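Pts system, fructose-specific iiabc component (Borrelia burgdorferi, PDB 5DLE) probably relays a phosphoryl group through its IIB domain, the part described here, to fructose as the sugar is carried into the cell. Local coordinates at residues A[25-30]-A[47-52]; A[16-21]-A[71-76]; A[35-40]-A[99-104]; A[65-70]-A[84-89]; A[10-15]-A[41-46]. All coordinates share one frame; numbering follows the deposited sequence. Where two conformers were deposited one is given.

Contact 1: residues A[25-30]-A[47-52]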
# COMPACT_ATOMS: atom_id res chain seq x y z
N ALA A 25 -1.62 -1.18 -3.89
CA ALA A 25 -1.11 -2.16 -2.93
C ALA A 25 -2.04 -3.37 -2.78
O ALA A 25 -1.60 -4.53 -2.91
CB ALA A 25 -0.87 -1.55 -1.54
N HIS A 26 -3.31 -3.16 -2.44
CA HIS A 26 -4.17 -4.34 -2.26
C HIS A 26 -4.29 -5.16 -3.54
O HIS A 26 -4.32 -6.40 -3.48
CB HIS A 26 -5.57 -3.99 -1.77
CG HIS A 26 -5.60 -3.72 -0.29
ND1 HIS A 26 -6.72 -3.98 0.46
CD2 HIS A 26 -4.69 -3.17 0.54
CE1 HIS A 26 -6.50 -3.60 1.72
NE2 HIS A 26 -5.27 -3.11 1.80
N THR A 27 -4.38 -4.49 -4.69
CA THR A 27 -4.45 -5.22 -5.97
C THR A 27 -3.27 -6.16 -6.12
O THR A 27 -3.45 -7.36 -6.46
CB THR A 27 -4.46 -4.21 -7.12
OG1 THR A 27 -5.66 -3.46 -7.03
CG2 THR A 27 -4.39 -4.88 -8.47
N TYR A 28 -2.06 -5.64 -5.86
CA TYR A 28 -0.86 -6.45 -6.10
C TYR A 28 -0.59 -7.40 -4.96
O TYR A 28 -0.06 -8.51 -5.19
CB TYR A 28 0.37 -5.53 -6.33
CG TYR A 28 0.48 -5.11 -7.79
CD1 TYR A 28 -0.29 -4.11 -8.30
CD2 TYR A 28 1.30 -5.81 -8.66
CE1 TYR A 28 -0.25 -3.75 -9.63
CE2 TYR A 28 1.34 -5.49 -9.98
CZ TYR A 28 0.57 -4.46 -10.46
OH TYR A 28 0.62 -4.13 -11.80
N ILE A 29 -0.90 -7.01 -3.71
CA ILE A 29 -0.68 -7.97 -2.63
C ILE A 29 -1.61 -9.17 -2.83
O ILE A 29 -1.19 -10.33 -2.67
CB ILE A 29 -0.91 -7.31 -1.25
CG1 ILE A 29 0.16 -6.25 -1.00
CG2 ILE A 29 -0.78 -8.38 -0.14
CD1 ILE A 29 -0.21 -5.32 0.18
N ALA A 30 -2.91 -8.91 -3.10
CA ALA A 30 -3.82 -10.02 -3.32
C ALA A 30 -3.34 -10.90 -4.47
O ALA A 30 -3.36 -12.14 -4.37
CB ALA A 30 -5.24 -9.51 -3.59
N VAL A 47 -3.29 -14.16 -13.24
CA VAL A 47 -4.02 -13.10 -12.53
C VAL A 47 -4.06 -11.83 -13.38
O VAL A 47 -3.01 -11.33 -13.82
CB VAL A 47 -3.39 -12.80 -11.15
CG1 VAL A 47 -4.27 -11.79 -10.39
CG2 VAL A 47 -3.29 -14.03 -10.34
N GLU A 48 -5.27 -11.31 -13.58
CA GLU A 48 -5.52 -9.98 -14.10
C GLU A 48 -5.60 -9.00 -12.93
O GLU A 48 -6.25 -9.30 -11.93
CB GLU A 48 -6.84 -9.99 -14.87
CG GLU A 48 -7.48 -8.63 -15.13
CD GLU A 48 -8.80 -8.78 -15.89
OE1 GLU A 48 -8.91 -9.71 -16.71
OE2 GLU A 48 -9.75 -8.00 -15.65
N THR A 49 -4.99 -7.84 -13.08
CA THR A 49 -5.04 -6.85 -12.01
C THR A 49 -5.74 -5.58 -12.48
O THR A 49 -5.62 -5.18 -13.63
CB THR A 49 -3.63 -6.48 -11.49
OG1 THR A 49 -2.78 -6.04 -12.57
CG2 THR A 49 -2.97 -7.65 -10.77
N GLN A 50 -6.47 -4.95 -11.56
CA GLN A 50 -7.13 -3.66 -11.81
C GLN A 50 -6.94 -2.73 -10.62
O GLN A 50 -7.25 -3.10 -9.48
CB GLN A 50 -8.63 -3.84 -12.05
CG GLN A 50 -9.00 -5.01 -12.98
CD GLN A 50 -10.45 -4.92 -13.43
OE1 GLN A 50 -11.16 -3.94 -13.09
NE2 GLN A 50 -10.90 -5.90 -14.20
N GLY A 51 -6.65 -1.46 -10.93
CA GLY A 51 -6.75 -0.37 -9.97
C GLY A 51 -7.71 0.73 -10.38
O GLY A 51 -8.68 0.50 -11.11
N SER A 52 -7.47 1.96 -9.89
CA SER A 52 -8.24 3.10 -10.35
C SER A 52 -7.83 3.57 -11.74
O SER A 52 -8.63 4.19 -12.44
CB SER A 52 -8.09 4.26 -9.36
OG SER A 52 -8.73 3.96 -8.14

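Contact 2: residues A[16-21]-A[71-76]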
# COMPACT_ATOMS: atom_id res chain seq x y z
N ALA A 16 -7.62 -15.63 -11.92
CA ALA A 16 -8.11 -14.72 -10.89
C ALA A 16 -8.13 -13.30 -11.43
O ALA A 16 -7.38 -12.96 -12.36
CB ALA A 16 -7.23 -14.76 -9.63
N VAL A 17 -8.98 -12.46 -10.83
CA VAL A 17 -8.91 -11.01 -11.03
C VAL A 17 -8.76 -10.40 -9.65
O VAL A 17 -9.52 -10.75 -8.74
CB VAL A 17 -10.17 -10.42 -11.70
CG1 VAL A 17 -10.02 -8.93 -11.91
CG2 VAL A 17 -10.47 -11.11 -13.04
N THR A 18 -7.81 -9.46 -9.50
CA THR A 18 -7.76 -8.70 -8.26
C THR A 18 -8.02 -7.24 -8.62
O THR A 18 -7.54 -6.74 -9.65
CB THR A 18 -6.46 -8.87 -7.52
OG1 THR A 18 -5.36 -8.26 -8.25
CG2 THR A 18 -6.19 -10.38 -7.25
N ALA A 19 -8.83 -6.57 -7.81
CA ALA A 19 -9.23 -5.21 -8.16
C ALA A 19 -9.53 -4.44 -6.90
O ALA A 19 -10.51 -4.71 -6.23
CB ALA A 19 -10.45 -5.22 -9.08
N CYS A 20 -8.67 -3.47 -6.57
CA CYS A 20 -8.94 -2.54 -5.46
C CYS A 20 -8.70 -1.15 -6.01
O CYS A 20 -7.59 -0.86 -6.47
CB CYS A 20 -8.04 -2.88 -4.29
SG CYS A 20 -8.27 -1.63 -2.97
N PRO A 21 -9.67 -0.23 -5.90
CA PRO A 21 -9.48 1.09 -6.51
C PRO A 21 -8.82 2.10 -5.57
O PRO A 21 -9.11 3.29 -5.66
CB PRO A 21 -10.92 1.52 -6.84
CG PRO A 21 -11.72 0.90 -5.72
CD PRO A 21 -11.04 -0.47 -5.46
N ILE A 71 -11.25 -17.00 -9.37
CA ILE A 71 -11.23 -16.34 -8.07
C ILE A 71 -11.24 -14.83 -8.31
O ILE A 71 -10.37 -14.30 -9.01
CB ILE A 71 -10.01 -16.75 -7.23
CG1 ILE A 71 -10.04 -18.26 -6.98
CG2 ILE A 71 -9.94 -15.96 -5.88
CD1 ILE A 71 -8.83 -18.73 -6.21
N LEU A 72 -12.23 -14.15 -7.76
CA LEU A 72 -12.33 -12.69 -7.91
C LEU A 72 -12.06 -12.10 -6.54
O LEU A 72 -12.85 -12.32 -5.62
CB LEU A 72 -13.72 -12.29 -8.38
CG LEU A 72 -14.17 -12.90 -9.70
CD1 LEU A 72 -15.56 -12.38 -10.09
CD2 LEU A 72 -13.12 -12.70 -10.83
N ALA A 73 -10.99 -11.34 -6.42
CA ALA A 73 -10.68 -10.69 -5.15
C ALA A 73 -10.82 -9.19 -5.44
O ALA A 73 -9.88 -8.55 -5.91
CB ALA A 73 -9.27 -11.08 -4.67
N VAL A 74 -12.03 -8.66 -5.19
CA VAL A 74 -12.41 -7.37 -5.76
C VAL A 74 -13.10 -6.54 -4.70
O VAL A 74 -13.85 -7.06 -3.86
CB VAL A 74 -13.30 -7.52 -7.01
CG1 VAL A 74 -12.54 -8.29 -8.10
CG2 VAL A 74 -14.58 -8.31 -6.72
N ASP A 75 -12.81 -5.24 -4.76
CA ASP A 75 -13.47 -4.24 -3.93
C ASP A 75 -14.19 -3.22 -4.79
O ASP A 75 -14.37 -2.07 -4.36
CB ASP A 75 -12.46 -3.49 -3.07
CG ASP A 75 -11.59 -4.42 -2.22
OD1 ASP A 75 -12.10 -5.44 -1.68
OD2 ASP A 75 -10.42 -4.05 -2.00
N LYS A 76 -14.53 -3.59 -6.02
CA LYS A 76 -15.31 -2.78 -6.94
C LYS A 76 -15.98 -3.77 -7.89
O LYS A 76 -15.57 -4.93 -7.98
CB LYS A 76 -14.44 -1.77 -7.69
CG LYS A 76 -13.41 -2.41 -8.62
CD LYS A 76 -12.71 -1.35 -9.48
CE LYS A 76 -12.16 -1.96 -10.77
NZ LYS A 76 -11.43 -0.97 -11.62

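Contact 3: residues A[35-40]-A[99-104]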
# COMPACT_ATOMS: atom_id res chain seq x y z
N GLU A 35 -1.05 -15.96 -6.26
CA GLU A 35 -0.06 -16.68 -7.09
C GLU A 35 0.81 -17.60 -6.25
O GLU A 35 1.02 -18.75 -6.61
CB GLU A 35 0.80 -15.68 -7.86
CG GLU A 35 0.04 -14.96 -8.96
CD GLU A 35 0.74 -13.71 -9.50
OE1 GLU A 35 1.86 -13.36 -9.03
OE2 GLU A 35 0.13 -13.06 -10.38
N ASN A 36 1.33 -17.11 -5.11
CA ASN A 36 2.22 -17.95 -4.30
C ASN A 36 1.48 -19.14 -3.73
O ASN A 36 2.04 -20.23 -3.67
CB ASN A 36 2.86 -17.13 -3.17
CG ASN A 36 3.98 -16.22 -3.66
OD1 ASN A 36 4.54 -16.45 -4.74
ND2 ASN A 36 4.37 -15.26 -2.83
N GLU A 37 0.25 -18.94 -3.24
CA GLU A 37 -0.48 -20.04 -2.61
C GLU A 37 -0.97 -21.04 -3.65
O GLU A 37 -0.96 -22.26 -3.40
CB GLU A 37 -1.64 -19.48 -1.78
CG GLU A 37 -2.43 -20.56 -1.04
CD GLU A 37 -1.62 -21.28 0.06
OE1 GLU A 37 -0.71 -20.67 0.68
OE2 GLU A 37 -1.93 -22.47 0.30
N ALA A 38 -1.39 -20.57 -4.82
CA ALA A 38 -1.78 -21.49 -5.90
C ALA A 38 -0.63 -22.39 -6.25
O ALA A 38 -0.80 -23.61 -6.42
CB ALA A 38 -2.21 -20.70 -7.14
N LYS A 39 0.56 -21.81 -6.40
CA LYS A 39 1.73 -22.62 -6.78
C LYS A 39 2.10 -23.58 -5.66
O LYS A 39 2.41 -24.76 -5.93
CB LYS A 39 2.86 -21.69 -7.20
CG LYS A 39 2.57 -21.07 -8.58
CD LYS A 39 3.66 -20.12 -9.08
CE LYS A 39 3.28 -18.67 -8.80
NZ LYS A 39 4.47 -17.76 -8.98
N LYS A 40 1.99 -23.14 -4.40
CA LYS A 40 2.25 -24.05 -3.29
C LYS A 40 1.32 -25.26 -3.33
O LYS A 40 1.76 -26.40 -3.07
CB LYS A 40 2.14 -23.32 -1.95
CG LYS A 40 2.38 -24.19 -0.72
CD LYS A 40 2.13 -23.39 0.55
CE LYS A 40 2.32 -24.26 1.78
NZ LYS A 40 1.94 -23.53 3.02
N ASN A 99 -6.70 -14.67 4.08
CA ASN A 99 -7.23 -16.03 4.17
C ASN A 99 -6.89 -16.83 2.93
O ASN A 99 -7.70 -17.61 2.46
CB ASN A 99 -8.75 -16.01 4.36
CG ASN A 99 -9.31 -17.30 4.97
OD1 ASN A 99 -8.60 -18.05 5.65
ND2 ASN A 99 -10.60 -17.53 4.78
N THR A 100 -5.69 -16.63 2.37
CA THR A 100 -5.42 -17.06 1.00
C THR A 100 -5.48 -18.59 0.85
O THR A 100 -6.04 -19.08 -0.13
CB THR A 100 -4.04 -16.58 0.53
OG1 THR A 100 -3.76 -15.24 1.00
CG2 THR A 100 -4.01 -16.60 -1.00
N GLU A 101 -4.87 -19.32 1.79
CA GLU A 101 -4.85 -20.78 1.72
C GLU A 101 -6.26 -21.32 1.66
O GLU A 101 -6.59 -22.15 0.80
CB GLU A 101 -4.12 -21.32 2.94
CG GLU A 101 -4.07 -22.85 3.03
CD GLU A 101 -3.49 -23.29 4.37
OE1 GLU A 101 -3.82 -22.67 5.42
OE2 GLU A 101 -2.70 -24.24 4.38
N ASN A 102 -7.11 -20.87 2.58
CA ASN A 102 -8.47 -21.36 2.63
C ASN A 102 -9.24 -20.95 1.39
O ASN A 102 -10.01 -21.75 0.84
CB ASN A 102 -9.13 -20.89 3.92
CG ASN A 102 -8.60 -21.64 5.15
OD1 ASN A 102 -8.03 -22.73 5.05
ND2 ASN A 102 -8.80 -21.05 6.34
N ILE A 103 -9.03 -19.72 0.89
CA ILE A 103 -9.78 -19.28 -0.28
C ILE A 103 -9.45 -20.12 -1.50
O ILE A 103 -10.34 -20.47 -2.29
CB ILE A 103 -9.54 -17.79 -0.52
CG1 ILE A 103 -10.48 -17.01 0.39
CG2 ILE A 103 -9.73 -17.41 -1.99
CD1 ILE A 103 -10.09 -15.58 0.50
N ILE A 104 -8.17 -20.45 -1.71
CA ILE A 104 -7.79 -21.30 -2.85
C ILE A 104 -8.52 -22.63 -2.75
O ILE A 104 -9.09 -23.14 -3.72
CB ILE A 104 -6.26 -21.53 -2.87
CG1 ILE A 104 -5.48 -20.23 -3.14
CG2 ILE A 104 -5.89 -22.63 -3.89
CD1 ILE A 104 -5.87 -19.53 -4.40
O HOH W 1 -1.02 -24.46 1.38

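Contact 4: residues A[65-70]-A[84-89]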
# COMPACT_ATOMS: atom_id res chain seq x y z
N LYS A 65 -11.67 -20.16 -20.46
CA LYS A 65 -12.17 -21.46 -20.91
C LYS A 65 -11.46 -22.62 -20.22
O LYS A 65 -12.10 -23.58 -19.77
CB LYS A 65 -12.02 -21.56 -22.44
CG LYS A 65 -12.30 -22.94 -22.96
CD LYS A 65 -12.03 -23.04 -24.48
CE LYS A 65 -12.01 -24.50 -24.92
NZ LYS A 65 -10.69 -25.15 -24.58
N ASN A 66 -10.13 -22.55 -20.12
CA ASN A 66 -9.36 -23.67 -19.60
C ASN A 66 -9.32 -23.77 -18.09
O ASN A 66 -8.88 -24.78 -17.55
CB ASN A 66 -7.94 -23.60 -20.16
CG ASN A 66 -7.91 -23.81 -21.66
OD1 ASN A 66 -8.76 -24.50 -22.22
ND2 ASN A 66 -6.94 -23.19 -22.33
N ALA A 67 -9.78 -22.73 -17.38
CA ALA A 67 -9.64 -22.69 -15.93
C ALA A 67 -10.59 -23.66 -15.25
O ALA A 67 -11.73 -23.84 -15.66
CB ALA A 67 -9.95 -21.27 -15.45
N SER A 68 -10.12 -24.23 -14.13
CA SER A 68 -11.00 -25.03 -13.29
C SER A 68 -11.89 -24.15 -12.44
O SER A 68 -13.03 -24.52 -12.13
CB SER A 68 -10.20 -25.95 -12.37
OG SER A 68 -9.54 -26.93 -13.13
N VAL A 69 -11.35 -23.01 -12.01
CA VAL A 69 -12.04 -22.10 -11.11
C VAL A 69 -11.64 -20.68 -11.45
O VAL A 69 -10.55 -20.44 -11.98
CB VAL A 69 -11.70 -22.43 -9.62
CG1 VAL A 69 -12.32 -23.77 -9.21
CG2 VAL A 69 -10.21 -22.58 -9.46
N VAL A 70 -12.52 -19.73 -11.13
CA VAL A 70 -12.23 -18.29 -11.21
C VAL A 70 -12.28 -17.72 -9.79
O VAL A 70 -13.29 -17.90 -9.09
CB VAL A 70 -13.27 -17.56 -12.08
CG1 VAL A 70 -13.03 -16.06 -12.10
CG2 VAL A 70 -13.33 -18.14 -13.54
N GLU A 84 -19.46 -16.64 -16.97
CA GLU A 84 -20.62 -17.53 -16.98
C GLU A 84 -20.21 -18.98 -17.26
O GLU A 84 -19.37 -19.25 -18.13
CB GLU A 84 -21.63 -17.09 -18.04
CG GLU A 84 -22.42 -15.89 -17.58
CD GLU A 84 -23.49 -15.50 -18.59
OE1 GLU A 84 -23.62 -16.20 -19.63
OE2 GLU A 84 -24.19 -14.51 -18.32
N GLY A 85 -20.79 -19.90 -16.50
CA GLY A 85 -20.52 -21.32 -16.71
C GLY A 85 -19.32 -21.82 -15.94
O GLY A 85 -19.05 -23.01 -15.97
N LYS A 86 -18.57 -20.93 -15.28
CA LYS A 86 -17.41 -21.29 -14.46
C LYS A 86 -17.77 -21.23 -12.99
O LYS A 86 -18.63 -20.45 -12.58
CB LYS A 86 -16.24 -20.33 -14.69
CG LYS A 86 -15.95 -19.95 -16.16
CD LYS A 86 -15.47 -21.16 -17.00
CE LYS A 86 -14.25 -21.85 -16.35
NZ LYS A 86 -13.57 -22.80 -17.37
N ARG A 87 -17.09 -22.04 -12.19
CA ARG A 87 -17.16 -21.84 -10.75
C ARG A 87 -16.44 -20.54 -10.44
O ARG A 87 -15.30 -20.35 -10.85
CB ARG A 87 -16.49 -22.98 -9.99
CG ARG A 87 -17.18 -24.33 -10.18
CD ARG A 87 -16.57 -25.28 -9.16
NE ARG A 87 -17.10 -26.65 -9.24
CZ ARG A 87 -18.04 -27.11 -8.44
NH1 ARG A 87 -18.57 -26.32 -7.50
NH2 ARG A 87 -18.44 -28.37 -8.56
N VAL A 88 -17.12 -19.65 -9.71
CA VAL A 88 -16.56 -18.33 -9.39
C VAL A 88 -16.64 -18.14 -7.89
O VAL A 88 -17.71 -18.25 -7.30
CB VAL A 88 -17.30 -17.20 -10.13
CG1 VAL A 88 -16.73 -15.84 -9.69
CG2 VAL A 88 -17.19 -17.34 -11.65
N TYR A 89 -15.48 -17.84 -7.27
CA TYR A 89 -15.40 -17.56 -5.85
C TYR A 89 -15.02 -16.10 -5.71
O TYR A 89 -13.90 -15.71 -6.05
CB TYR A 89 -14.36 -18.44 -5.19
CG TYR A 89 -14.48 -18.48 -3.70
CD1 TYR A 89 -15.71 -18.48 -3.08
CD2 TYR A 89 -13.36 -18.51 -2.93
CE1 TYR A 89 -15.81 -18.51 -1.69
CE2 TYR A 89 -13.44 -18.54 -1.54
CZ TYR A 89 -14.65 -18.54 -0.94
OH TYR A 89 -14.69 -18.57 0.44
O HOH W 2 -15.30 -23.84 -13.57

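Contact 5: residues A[10-15]-A[41-46]. With IMD (imidazole), chain E.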
# COMPACT_ATOMS: atom_id res chain seq x y z
N LYS A 10 -1.24 -32.72 -16.43
CA LYS A 10 -1.30 -31.26 -16.46
C LYS A 10 -2.00 -30.70 -15.21
O LYS A 10 -3.17 -31.00 -14.97
CB LYS A 10 -2.01 -30.78 -17.73
N ALA A 11 -1.28 -29.89 -14.44
CA ALA A 11 -1.85 -29.26 -13.26
C ALA A 11 -3.09 -28.46 -13.63
O ALA A 11 -3.15 -27.84 -14.70
CB ALA A 11 -0.83 -28.34 -12.59
N GLU A 12 -4.10 -28.50 -12.77
CA GLU A 12 -5.28 -27.71 -13.02
C GLU A 12 -4.94 -26.23 -13.03
O GLU A 12 -3.95 -25.79 -12.43
CB GLU A 12 -6.34 -27.96 -11.96
CG GLU A 12 -6.79 -29.37 -11.86
CD GLU A 12 -7.99 -29.41 -11.00
OE1 GLU A 12 -8.95 -28.70 -11.36
OE2 GLU A 12 -7.96 -30.08 -9.94
N LYS A 13 -5.79 -25.46 -13.69
CA LYS A 13 -5.55 -24.03 -13.91
C LYS A 13 -6.53 -23.20 -13.09
O LYS A 13 -7.74 -23.45 -13.08
CB LYS A 13 -5.67 -23.68 -15.39
CG LYS A 13 -4.55 -24.36 -16.25
CD LYS A 13 -4.75 -24.06 -17.71
CE LYS A 13 -3.69 -24.74 -18.55
NZ LYS A 13 -3.67 -24.20 -19.93
N ILE A 14 -6.01 -22.17 -12.43
CA ILE A 14 -6.85 -21.16 -11.77
C ILE A 14 -6.68 -19.87 -12.55
O ILE A 14 -5.57 -19.57 -13.00
CB ILE A 14 -6.42 -20.98 -10.30
CG1 ILE A 14 -6.59 -22.29 -9.52
CG2 ILE A 14 -7.19 -19.80 -9.63
CD1 ILE A 14 -6.12 -22.22 -8.08
N VAL A 15 -7.76 -19.11 -12.73
CA VAL A 15 -7.59 -17.71 -13.13
C VAL A 15 -8.18 -16.83 -12.04
O VAL A 15 -9.09 -17.22 -11.30
CB VAL A 15 -8.23 -17.38 -14.51
CG1 VAL A 15 -7.51 -18.19 -15.60
CG2 VAL A 15 -9.74 -17.64 -14.51
N GLN A 41 0.05 -25.05 -3.67
CA GLN A 41 -0.92 -26.13 -3.77
C GLN A 41 -0.84 -26.90 -5.09
O GLN A 41 -1.63 -27.84 -5.27
CB GLN A 41 -2.34 -25.57 -3.54
CG GLN A 41 -2.58 -25.11 -2.06
CD GLN A 41 -4.02 -24.67 -1.75
OE1 GLN A 41 -4.97 -25.27 -2.25
NE2 GLN A 41 -4.18 -23.64 -0.89
N GLY A 42 0.04 -26.53 -6.01
CA GLY A 42 0.26 -27.30 -7.23
C GLY A 42 -0.50 -26.84 -8.46
O GLY A 42 -0.54 -27.58 -9.45
N TYR A 43 -1.09 -25.65 -8.44
CA TYR A 43 -1.92 -25.19 -9.54
C TYR A 43 -1.15 -24.21 -10.40
O TYR A 43 -0.29 -23.48 -9.92
CB TYR A 43 -3.17 -24.47 -9.00
CG TYR A 43 -4.02 -25.36 -8.14
CD1 TYR A 43 -4.67 -26.47 -8.70
CD2 TYR A 43 -4.17 -25.14 -6.78
CE1 TYR A 43 -5.44 -27.30 -7.92
CE2 TYR A 43 -4.96 -25.93 -5.99
CZ TYR A 43 -5.57 -27.05 -6.57
OH TYR A 43 -6.35 -27.89 -5.82
N SER A 44 -1.55 -24.16 -11.66
CA SER A 44 -1.20 -23.10 -12.60
C SER A 44 -2.09 -21.90 -12.31
O SER A 44 -3.24 -22.07 -11.92
CB SER A 44 -1.46 -23.61 -14.03
OG SER A 44 -0.80 -22.79 -14.97
N ILE A 45 -1.56 -20.68 -12.47
CA ILE A 45 -2.34 -19.50 -12.09
C ILE A 45 -2.06 -18.36 -13.07
O ILE A 45 -0.90 -18.11 -13.43
CB ILE A 45 -2.02 -19.11 -10.62
CG1 ILE A 45 -2.74 -17.83 -10.16
CG2 ILE A 45 -0.53 -18.91 -10.40
CD1 ILE A 45 -4.18 -18.07 -9.84
N ARG A 46 -3.11 -17.66 -13.51
CA ARG A 46 -2.99 -16.38 -14.22
C ARG A 46 -3.85 -15.36 -13.50
O ARG A 46 -5.00 -15.67 -13.18
CB ARG A 46 -3.46 -16.51 -15.68
CG ARG A 46 -2.32 -16.89 -16.64
CD ARG A 46 -1.52 -15.64 -17.09
NE ARG A 46 -2.41 -14.78 -17.86
CZ ARG A 46 -2.84 -13.57 -17.53
NH1 ARG A 46 -2.39 -12.90 -16.46
NH2 ARG A 46 -3.71 -13.00 -18.35
N1 IMD E . -9.85 -29.78 -5.89
C2 IMD E . -9.10 -29.63 -7.02
N3 IMD E . -9.87 -29.97 -8.08
C4 IMD E . -11.09 -30.33 -7.64
C5 IMD E . -11.08 -30.22 -6.25

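Contact 1: residues A[25-30]-A[47-52]
Thr27 meets residues 47-52 with both branches of its side chain. Its OG1 lies anti to the carbonyl carbon (chi1 -65°) and donates a hydrogen bond to Gln50 O at 2.9 Å, approaching from well above the plane of that carbonyl. The same oxygen is bonded to Cys20 N, so one small hydroxyl links the first turn of the helix to two pieces of backbone. Threonine suits the place because its hydroxyl binds backbone while its methyl packs: CG2 lies over Thr49, 3.5 Å from Thr49 CB, and the two threonines cross obliquely. Tyr28 comes in beside them at about a right angle to Thr49, its OH 4.0 Å from Thr49 OG1. The hydroxyl is held elsewhere, by Glu56 and by Lys33 of a second subunit. Gln50 sets out from the strand away from the helix, and its amide gives an N-H to a carboxylate on its own strand, with Gln50 NE2 2.8 Å from Glu48 OE2; the other oxygen, Glu48 OE1, pairs with Arg82. Residues 25-30, the start of helix 25-40, run antiparallel (171°) to residues 47-50 of strand 44-50, within the beta-alpha-beta unit that opens with strand 13-19, while His26, Ile29 and Ala30 pack on helix 93-98.

Contact 2: residues A[16-21]-A[71-76]
Ala19 is small enough to sit between two longer side chains of the neighbouring strand: its CB is 3.8 Å from Val74 CG1 and also touches the aliphatic CG and CE of Lys76. Its backbone is held at both ends, Ala19 N bonding to Ala73 O (2.9 Å) and Ala19 O receiving Asp75 N (2.8 Å). Two residues back, Val17 repeats the pattern with Ile71 O and Ala73 N. With chi1 at -179°, its CG2 falls anti to the carbonyl carbon and lies 3.8 Å from Leu72 CD2, the two side chains side by side and pointing the same way. Branched and aliphatic residues suit this largely buried face, whereas Thr18, on the other face of the sheet, turns its OG1 to Thr27 O. Beyond the strands, Asp75 lays its CB against the ring of Pro21, 4.1 Å from Pro21 CD, and brings OD2 to 3.4 Å from Cys20 SG; this carboxylate is bonded by Thr93. Residues 16-19 and 71-74 run parallel, 2° apart, through four bridged pairs, and end where the chain turns into the Cys20 loop. A cysteine just after the first strand is the hallmark of the phosphorylation site in IIB domains, a role consistent with the position of Cys20.

Contact 3: residues A[35-40]-A[99-104]
Glu37 OE2, which lies against Glu101 CG at 3.5 Å, accepts a hydrogen bond from Gln41 NE2, and the same amide nitrogen also bonds to Glu101 O; Gln41 thus ties the carboxylate to the backbone of the other helix. A water at this oxygen is modelled too close for its bond to be trusted, and its link to Glu101 OE2 is weak. The two carboxylates are turned 66° against each other, with Glu37 OE2 and Glu101 OE2 4.5 Å apart. Two like charges so near would probably repel; Lys40, whose NZ lies 4.9 Å from Glu101 OE2, may ease this. The aliphatic part of Glu37 does the packing. CG is anti to the backbone N (chi1 -178°), and the bend at chi2 folds the carboxylate carbon over Glu101, leaving Glu37 CD 3.7 Å from Glu101 CA. Residues 35-40 and 100-104 of helices 25-40 and 100-107 cross at -60°, both on one face of the central, mostly parallel sheet of the IIB fold: Ala38 rests on Ile45 of that sheet and Ile104 on Ile71. Between the helices, Glu37 CG meets Ile104 CG1 at 3.7 Å in the conformer described. Thr100 offers its methyl to the same side chain, CG2 standing 3.8 Å from Glu37 CB, while its hydroxyl bonds back to Ala96 O of helix 93-98. Two residues before Glu37, Glu35 forms a salt bridge with Lys32 of a second subunit.

Contact 4: residues A[65-70]-A[84-89]
The flat carbonyl group of Ala67 is met in its own plane by Lys86 NZ, which lies on a lone pair of the oxygen and donates a hydrogen bond to Ala67 O at 2.7 Å. The other flat groups find partners beyond the two segments: the Tyr89 ring leads away to Ile103 and Ser107 of helix 100-107, with its hydroxyl on Glu106, and the Arg87 guanidinium bonds to Ala110 O. Lys86 reaches its site by curling, bent at chi2 (-66°) and chi3 (-54°). Its ammonium also bonds to Ile64 O and lies 2.9 Å from Lys65 O, so a positive charge sits by carbonyls at the C-terminal end of helix 61-66, where the helix dipole should favour it. The aliphatic base of the same lysine crosses Val70 at about a right angle, Lys86 CB 3.8 Å from Val70 CG2. Val70, branched and apolar, also packs its CB 3.9 Å from Val88 CG2. Its backbone makes the parallel pairing, Val70 N to Arg87 O (2.9 Å) and Tyr89 N to Val70 O (2.8 Å), and just before it a water bridges Ser68 O and Arg87 N. Strand 88-91 is the outermost at this side of the sheet; strand 69-74 separates it from strand 13-19, on which Val69 and Val70 also pack.

Contact 5: residues A[10-15]-A[41-46]
Glu12 and Ser44 begin a run of parallel backbone bonds, Ser44 N donating to Glu12 O at 3.0 Å. Ile14 N to Ser44 O (2.8 Å) and the longer Arg46 N to Ile14 O (3.2 Å) continue it. Apolar contacts centre on Ile14, which is buried and uses both its branches. Its CD1 reaches Tyr43 CD2 at 3.7 Å, aslant to the ring; its CG2 is pressed by Ile45 CD1 at 3.5 Å, tighter than usual. The chi2 of Ile45, 77°, swings that CD1 toward Ile14. This pairing joins the two strands of a beta-alpha-beta unit whose helix 25-40 ends in a Schellman motif at Gly42; the positive phi there (96°) is one that glycine adopts readily, and Ala11 CB packs on Gly42 O. Aromatic contacts fall to Tyr43. Gln41 O lies 3.9 Å above one face of its ring toward the rim, Glu12 O sits at the edge in plane, and Phe108 stacks with it. The charged side chains find partners beyond the two strands. Glu12 shares its carboxylate, OE1 going to Ser68 OG and OE2 taking a bond from N3 of an imidazole probably left by crystallisation, at 2.7 Å. Arg46 bends away from Val15 to a salt bridge with Glu63.

Overall arrangement
From the N terminus, strand 13-19 runs into helix 25-40 and then strand 44-50. Contact 5 closes this first loop by pairing the starts of the two strands, and contact 1, which crosses it, lays the beginning of the helix on the end of strand 44-50. Contact 2 closes a wider loop that encloses contact 1 and crosses contact 5, adding strand 69-74 on the far side of strand 13-19. Contact 4 then adds strand 88-91; it crosses contact 2 and follows contacts 1 and 5 in series. Contact 3 spans contact 4, crosses contacts 1, 2 and 5, and brings the C-terminal helix 100-107 against helix 25-40.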